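Local coordinates for type III secretion system effector protein ExoU (Pseudomonas fluorescens, PDB 4QMK), which is a type III secretion effector that probably acts as a patatin-like phospholipase in host cells, where a phosphatidylinositol 4,5-bisphosphate-binding domain probably brings it to the plasma membrane, at residues K241-G253 against I270-G282. Sequence-based numbering, arbitrary orientation.
Sequences KQLNITGTGMFDG and IGRAALISGALPG
Ile245 carries much of the apolar contact with the helix, reaching from strand 242-251 onto helix 270-278. The end of its longer branch, CD1, touches Ala274 CB at 3.8 Å and also reaches Ala273 CB, while its other methyl, CG2, rests on Ser277 CB. That division follows from chi1 of -70°, which puts CG1 beside the backbone N and CG2 anti to it. Two residues earlier on the strand, Leu243 CD2 meets Ile270 CB at 4.1 Å, and helices 107-114 and 227-236 also pack on Leu243.

Beyond the helix the chain runs close against the strand. Leu280 spreads CD1 over the bare backbone of Gly247, 3.7 Å from Gly247 C, and its CB lies near Gly249 CA. Pro281 places CG over one face of the Phe251 ring, 4.2 Å from the centroid and 27° off the normal, a CH-pi contact; Leu280 CD2 approaches the same ring obliquely.

Met250 N donates to Pro281 O at 2.7 Å with an N-H...O angle of 158°, tying the segment after the helix to the strand. Ser277 OG lies 3.0 Å from Thr246 O and also within hydrogen-bonding reach of Ser104 O, so the hydroxyl sits between two backbone carbonyls.

Strand and helix run nearly parallel, 25° apart with axes 7.9 Å from each other at closest approach: a helix packed on the mixed sheet of a patatin-like alpha/beta domain, its Ser277 beside Ser104 of a probable GxSxG nucleophile elbow.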
ATOM      1  N   LYS A 241      -7.263  -3.728  21.425  1.00 36.07           N
ATOM      2  CA  LYS A 241      -6.094  -2.907  21.635  1.00 34.91           C
ATOM      3  C   LYS A 241      -5.259  -2.706  20.392  1.00 33.99           C
ATOM      4  O   LYS A 241      -5.213  -3.548  19.529  1.00 36.20           O
ATOM      5  CB  LYS A 241      -5.210  -3.624  22.620  1.00 34.49           C
ATOM      6  CG  LYS A 241      -5.624  -3.511  24.062  1.00 36.56           C
ATOM      7  CD  LYS A 241      -6.741  -4.413  24.505  1.00 37.13           C
ATOM      8  CE  LYS A 241      -7.047  -4.242  25.995  1.00 35.05           C
ATOM      9  NZ  LYS A 241      -7.551  -2.890  26.378  1.00 34.19           N
ATOM     10  N   GLN A 242      -4.528  -1.624  20.311  1.00 34.40           N
ATOM     11  CA  GLN A 242      -3.589  -1.526  19.191  1.00 35.91           C
ATOM     12  C   GLN A 242      -2.508  -2.543  19.434  1.00 31.51           C
ATOM     13  O   GLN A 242      -2.313  -2.984  20.579  1.00 29.44           O
ATOM     14  CB  GLN A 242      -2.980  -0.160  19.086  1.00 36.75           C
ATOM     15  CG  GLN A 242      -3.999   0.927  18.912  1.00 38.58           C
ATOM     16  CD  GLN A 242      -3.356   2.266  18.977  1.00 40.55           C
ATOM     17  OE1 GLN A 242      -2.300   2.493  18.398  1.00 43.46           O
ATOM     18  NE2 GLN A 242      -3.947   3.143  19.723  1.00 45.04           N
ATOM     19  N   LEU A 243      -1.795  -2.908  18.383  1.00 29.53           N
ATOM     20  CA  LEU A 243      -0.817  -3.983  18.508  1.00 27.27           C
ATOM     21  C   LEU A 243       0.483  -3.634  17.842  1.00 25.93           C
ATOM     22  O   LEU A 243       0.469  -3.087  16.737  1.00 24.59           O
ATOM     23  CB  LEU A 243      -1.377  -5.245  17.874  1.00 27.56           C
ATOM     24  CG  LEU A 243      -0.456  -6.474  17.749  1.00 29.28           C
ATOM     25  CD1 LEU A 243      -0.110  -7.016  19.120  1.00 31.29           C
ATOM     26  CD2 LEU A 243      -1.150  -7.543  16.947  1.00 28.41           C
ATOM     27  N   ASN A 244       1.587  -3.949  18.530  1.00 24.34           N
ATOM     28  CA  ASN A 244       2.924  -3.923  17.968  1.00 24.93           C
ATOM     29  C   ASN A 244       3.492  -5.290  18.068  1.00 25.45           C
ATOM     30  O   ASN A 244       3.600  -5.845  19.146  1.00 25.59           O
ATOM     31  CB  ASN A 244       3.866  -3.096  18.810  1.00 31.05           C
ATOM     32  CG  ASN A 244       3.688  -1.682  18.597  1.00 31.42           C
ATOM     33  OD1 ASN A 244       4.125  -1.153  17.615  1.00 39.47           O
ATOM     34  ND2 ASN A 244       3.009  -1.054  19.490  1.00 36.56           N
ATOM     35  N   ILE A 245       3.956  -5.805  16.963  1.00 27.38           N
ATOM     36  CA  ILE A 245       4.674  -7.018  16.960  1.00 27.22           C
ATOM     37  C   ILE A 245       6.120  -6.673  16.575  1.00 31.44           C
ATOM     38  O   ILE A 245       6.382  -5.959  15.600  1.00 33.78           O
ATOM     39  CB  ILE A 245       4.038  -7.995  16.008  1.00 26.73           C
ATOM     40  CG1 ILE A 245       2.736  -8.400  16.607  1.00 28.95           C
ATOM     41  CG2 ILE A 245       4.945  -9.214  15.811  1.00 28.53           C
ATOM     42  CD1 ILE A 245       2.095  -9.602  15.933  1.00 32.00           C
ATOM     43  N   THR A 246       7.052  -7.190  17.347  1.00 36.11           N
ATOM     44  CA  THR A 246       8.447  -6.827  17.206  1.00 43.77           C
ATOM     45  C   THR A 246       9.366  -7.999  17.239  1.00 40.24           C
ATOM     46  O   THR A 246       9.020  -9.050  17.732  1.00 45.18           O
ATOM     47  CB  THR A 246       8.805  -5.904  18.373  1.00 48.20           C
ATOM     48  OG1 THR A 246       7.999  -4.725  18.254  1.00 53.65           O
ATOM     49  CG2 THR A 246      10.237  -5.495  18.329  1.00 55.33           C
ATOM     50  N   GLY A 247      10.555  -7.829  16.716  1.00 38.92           N
ATOM     51  CA  GLY A 247      11.549  -8.874  16.839  1.00 39.07           C
ATOM     52  C   GLY A 247      12.873  -8.539  16.276  1.00 35.76           C
ATOM     53  O   GLY A 247      13.012  -7.569  15.548  1.00 40.19           O
ATOM     54  N   THR A 248      13.838  -9.378  16.556  1.00 32.33           N
ATOM     55  CA  THR A 248      15.180  -9.099  16.110  1.00 35.13           C
ATOM     56  C   THR A 248      15.768 -10.259  15.370  1.00 31.37           C
ATOM     57  O   THR A 248      15.856 -11.337  15.904  1.00 32.76           O
ATOM     58  CB  THR A 248      16.059  -8.817  17.316  1.00 40.57           C
ATOM     59  OG1 THR A 248      15.460  -7.750  18.072  1.00 49.52           O
ATOM     60  CG2 THR A 248      17.462  -8.443  16.877  1.00 39.76           C
ATOM     61  N   GLY A 249      16.200 -10.025  14.154  1.00 29.24           N
ATOM     62  CA  GLY A 249      16.772 -11.058  13.350  1.00 29.34           C
ATOM     63  C   GLY A 249      18.195 -10.744  13.020  1.00 31.52           C
ATOM     64  O   GLY A 249      18.657  -9.652  13.243  1.00 29.68           O
ATOM     65  N   MET A 250      18.890 -11.735  12.477  1.00 35.12           N
ATOM     66  CA  MET A 250      20.249 -11.574  12.004  1.00 35.07           C
ATOM     67  C   MET A 250      20.259 -11.644  10.480  1.00 35.32           C
ATOM     68  O   MET A 250      19.884 -12.637   9.893  1.00 36.45           O
ATOM     69  CB  MET A 250      21.148 -12.625  12.626  1.00 38.89           C
ATOM     70  CG  MET A 250      21.752 -12.186  13.951  1.00 43.93           C
ATOM     71  SD  MET A 250      23.184 -11.090  13.726  1.00 58.84           S
ATOM     72  CE  MET A 250      23.433 -10.670  15.423  1.00 60.72           C
ATOM     73  N   PHE A 251      20.765 -10.602   9.833  1.00 37.38           N
ATOM     74  CA  PHE A 251      20.733 -10.501   8.411  1.00 38.35           C
ATOM     75  C   PHE A 251      22.082 -10.027   7.962  1.00 44.66           C
ATOM     76  O   PHE A 251      22.461  -8.899   8.259  1.00 48.93           O
ATOM     77  CB  PHE A 251      19.682  -9.483   8.021  1.00 37.88           C
ATOM     78  CG  PHE A 251      18.255  -9.847   8.434  1.00 36.29           C
ATOM     79  CD1 PHE A 251      17.461 -10.657   7.630  1.00 35.62           C
ATOM     80  CD2 PHE A 251      17.689  -9.292   9.550  1.00 35.05           C
ATOM     81  CE1 PHE A 251      16.156 -10.942   7.966  1.00 34.43           C
ATOM     82  CE2 PHE A 251      16.387  -9.577   9.903  1.00 35.42           C
ATOM     83  CZ  PHE A 251      15.620 -10.406   9.114  1.00 35.00           C
ATOM     84  N   ASP A 252      22.817 -10.874   7.240  1.00 49.32           N
ATOM     85  CA  ASP A 252      24.126 -10.514   6.699  1.00 51.45           C
ATOM     86  C   ASP A 252      25.111 -10.091   7.800  1.00 49.97           C
ATOM     87  O   ASP A 252      25.894  -9.139   7.626  1.00 53.13           O
ATOM     88  CB  ASP A 252      23.972  -9.406   5.627  1.00 57.50           C
ATOM     89  CG  ASP A 252      25.298  -9.029   4.960  1.00 64.63           C
ATOM     90  OD1 ASP A 252      26.034  -9.939   4.537  1.00 75.00           O
ATOM     91  OD2 ASP A 252      25.599  -7.817   4.860  1.00 70.51           O
ATOM     92  N   GLY A 253      25.051 -10.784   8.937  1.00 45.64           N
ATOM     93  CA  GLY A 253      25.958 -10.535  10.054  1.00 45.08           C
ATOM     94  C   GLY A 253      25.595  -9.407  11.011  1.00 46.53           C
ATOM     95  O   GLY A 253      26.316  -9.177  11.988  1.00 45.17           O
ATOM     96  N   ILE A 270      -2.173  -9.742  11.001  1.00 31.36           N
ATOM     97  CA  ILE A 270      -1.448  -9.873  12.271  1.00 30.91           C
ATOM     98  C   ILE A 270      -0.896 -11.258  12.507  1.00 32.04           C
ATOM     99  O   ILE A 270       0.152 -11.418  13.141  1.00 31.85           O
ATOM    100  CB  ILE A 270      -2.263  -9.375  13.470  1.00 31.08           C
ATOM    101  CG1 ILE A 270      -3.489 -10.227  13.738  1.00 32.11           C
ATOM    102  CG2 ILE A 270      -2.754  -7.946  13.203  1.00 36.68           C
ATOM    103  CD1 ILE A 270      -4.303  -9.722  14.923  1.00 30.92           C
ATOM    104  N   GLY A 271      -1.584 -12.267  11.984  1.00 34.39           N
ATOM    105  CA  GLY A 271      -1.153 -13.655  12.152  1.00 34.09           C
ATOM    106  C   GLY A 271       0.160 -13.891  11.464  1.00 33.19           C
ATOM    107  O   GLY A 271       1.107 -14.436  12.047  1.00 31.26           O
ATOM    108  N   ARG A 272       0.216 -13.425  10.234  1.00 33.36           N
ATOM    109  CA  ARG A 272       1.411 -13.527   9.418  1.00 34.16           C
ATOM    110  C   ARG A 272       2.560 -12.761  10.112  1.00 35.99           C
ATOM    111  O   ARG A 272       3.689 -13.270  10.175  1.00 38.27           O
ATOM    112  CB  ARG A 272       1.076 -13.017   8.005  1.00 36.39           C
ATOM    113  CG  ARG A 272       2.179 -13.001   6.948  1.00 41.21           C
ATOM    114  CD  ARG A 272       3.056 -14.241   6.920  1.00 42.78           C
ATOM    115  NE  ARG A 272       2.342 -15.431   6.495  1.00 48.64           N
ATOM    116  CZ  ARG A 272       2.229 -15.860   5.243  1.00 48.91           C
ATOM    117  NH1 ARG A 272       2.766 -15.211   4.226  1.00 48.44           N
ATOM    118  NH2 ARG A 272       1.551 -16.965   5.025  1.00 53.13           N
ATOM    119  N   ALA A 273       2.264 -11.574  10.673  1.00 35.69           N
ATOM    120  CA  ALA A 273       3.255 -10.762  11.365  1.00 33.50           C
ATOM    121  C   ALA A 273       3.857 -11.504  12.520  1.00 33.75           C
ATOM    122  O   ALA A 273       5.067 -11.386  12.787  1.00 29.69           O
ATOM    123  CB  ALA A 273       2.615  -9.506  11.917  1.00 34.77           C
ATOM    124  N   ALA A 274       2.986 -12.193  13.256  1.00 30.06           N
ATOM    125  CA  ALA A 274       3.374 -12.942  14.440  1.00 29.17           C
ATOM    126  C   ALA A 274       4.192 -14.171  14.082  1.00 31.33           C
ATOM    127  O   ALA A 274       5.091 -14.563  14.822  1.00 32.13           O
ATOM    128  CB  ALA A 274       2.130 -13.378  15.208  1.00 31.36           C
ATOM    129  N   LEU A 275       3.863 -14.803  12.964  1.00 32.51           N
ATOM    130  CA  LEU A 275       4.610 -15.946  12.531  1.00 35.31           C
ATOM    131  C   LEU A 275       6.035 -15.505  12.204  1.00 35.53           C
ATOM    132  O   LEU A 275       7.006 -16.183  12.574  1.00 34.57           O
ATOM    133  CB  LEU A 275       3.961 -16.557  11.294  1.00 38.41           C
ATOM    134  CG  LEU A 275       4.738 -17.669  10.574  1.00 41.34           C
ATOM    135  CD1 LEU A 275       4.690 -18.964  11.381  1.00 44.15           C
ATOM    136  CD2 LEU A 275       4.090 -17.897   9.214  1.00 45.46           C
ATOM    137  N   ILE A 276       6.136 -14.390  11.466  1.00 34.44           N
ATOM    138  CA  ILE A 276       7.423 -13.858  11.008  1.00 36.74           C
ATOM    139  C   ILE A 276       8.230 -13.527  12.241  1.00 33.22           C
ATOM    140  O   ILE A 276       9.415 -13.871  12.376  1.00 29.84           O
ATOM    141  CB  ILE A 276       7.265 -12.517  10.257  1.00 40.07           C
ATOM    142  CG1 ILE A 276       6.223 -12.603   9.141  1.00 39.91           C
ATOM    143  CG2 ILE A 276       8.627 -12.008   9.763  1.00 42.45           C
ATOM    144  CD1 ILE A 276       6.750 -12.825   7.779  1.00 41.67           C
ATOM    145  N   SER A 277       7.559 -12.859  13.148  1.00 29.01           N
ATOM    146  CA  SER A 277       8.200 -12.425  14.339  1.00 31.01           C
ATOM    147  C   SER A 277       8.835 -13.566  15.051  1.00 30.66           C
ATOM    148  O   SER A 277       9.971 -13.493  15.452  1.00 30.92           O
ATOM    149  CB  SER A 277       7.188 -11.732  15.226  1.00 33.57           C
ATOM    150  OG  SER A 277       7.754 -11.421  16.462  1.00 42.93           O
ATOM    151  N   GLY A 278       8.102 -14.655  15.192  1.00 35.43           N
ATOM    152  CA  GLY A 278       8.605 -15.794  15.915  1.00 33.40           C
ATOM    153  C   GLY A 278       9.712 -16.567  15.220  1.00 34.88           C
ATOM    154  O   GLY A 278      10.459 -17.259  15.865  1.00 35.76           O
ATOM    155  N   ALA A 279       9.814 -16.457  13.906  1.00 34.47           N
ATOM    156  CA  ALA A 279      10.794 -17.214  13.155  1.00 35.85           C
ATOM    157  C   ALA A 279      11.985 -16.451  12.745  1.00 39.75           C
ATOM    158  O   ALA A 279      12.628 -16.861  11.785  1.00 44.59           O
ATOM    159  CB  ALA A 279      10.175 -17.646  11.863  1.00 37.05           C
ATOM    160  N   LEU A 280      12.260 -15.286  13.308  1.00 45.10           N
ATOM    161  CA  LEU A 280      13.416 -14.526  12.750  1.00 46.84           C
ATOM    162  C   LEU A 280      14.768 -15.300  12.766  1.00 50.08           C
ATOM    163  O   LEU A 280      15.062 -16.057  13.703  1.00 54.18           O
ATOM    164  CB  LEU A 280      13.503 -13.159  13.379  1.00 41.39           C
ATOM    165  CG  LEU A 280      12.285 -12.388  12.949  1.00 36.50           C
ATOM    166  CD1 LEU A 280      12.021 -11.254  13.874  1.00 37.86           C
ATOM    167  CD2 LEU A 280      12.500 -11.885  11.562  1.00 38.63           C
ATOM    168  N   PRO A 281      15.550 -15.171  11.673  1.00 50.12           N
ATOM    169  CA  PRO A 281      16.807 -15.886  11.559  1.00 49.15           C
ATOM    170  C   PRO A 281      17.819 -15.448  12.598  1.00 45.93           C
ATOM    171  O   PRO A 281      17.939 -14.238  12.863  1.00 45.94           O
ATOM    172  CB  PRO A 281      17.319 -15.461  10.168  1.00 48.92           C
ATOM    173  CG  PRO A 281      16.725 -14.120   9.931  1.00 44.18           C
ATOM    174  CD  PRO A 281      15.364 -14.241  10.537  1.00 48.68           C
ATOM    175  N   GLY A 282      18.448 -16.425  13.236  1.00 43.74           N
ATOM    176  CA  GLY A 282      19.639 -16.222  14.045  1.00 41.53           C
ATOM    177  C   GLY A 282      20.735 -16.390  13.022  1.00 43.54           C
ATOM    178  O   GLY A 282      21.850 -15.906  13.185  1.00 52.67           O
TER
HETATM  179  O   HOH W   1      15.724 -14.783  15.671  1.00 53.25           O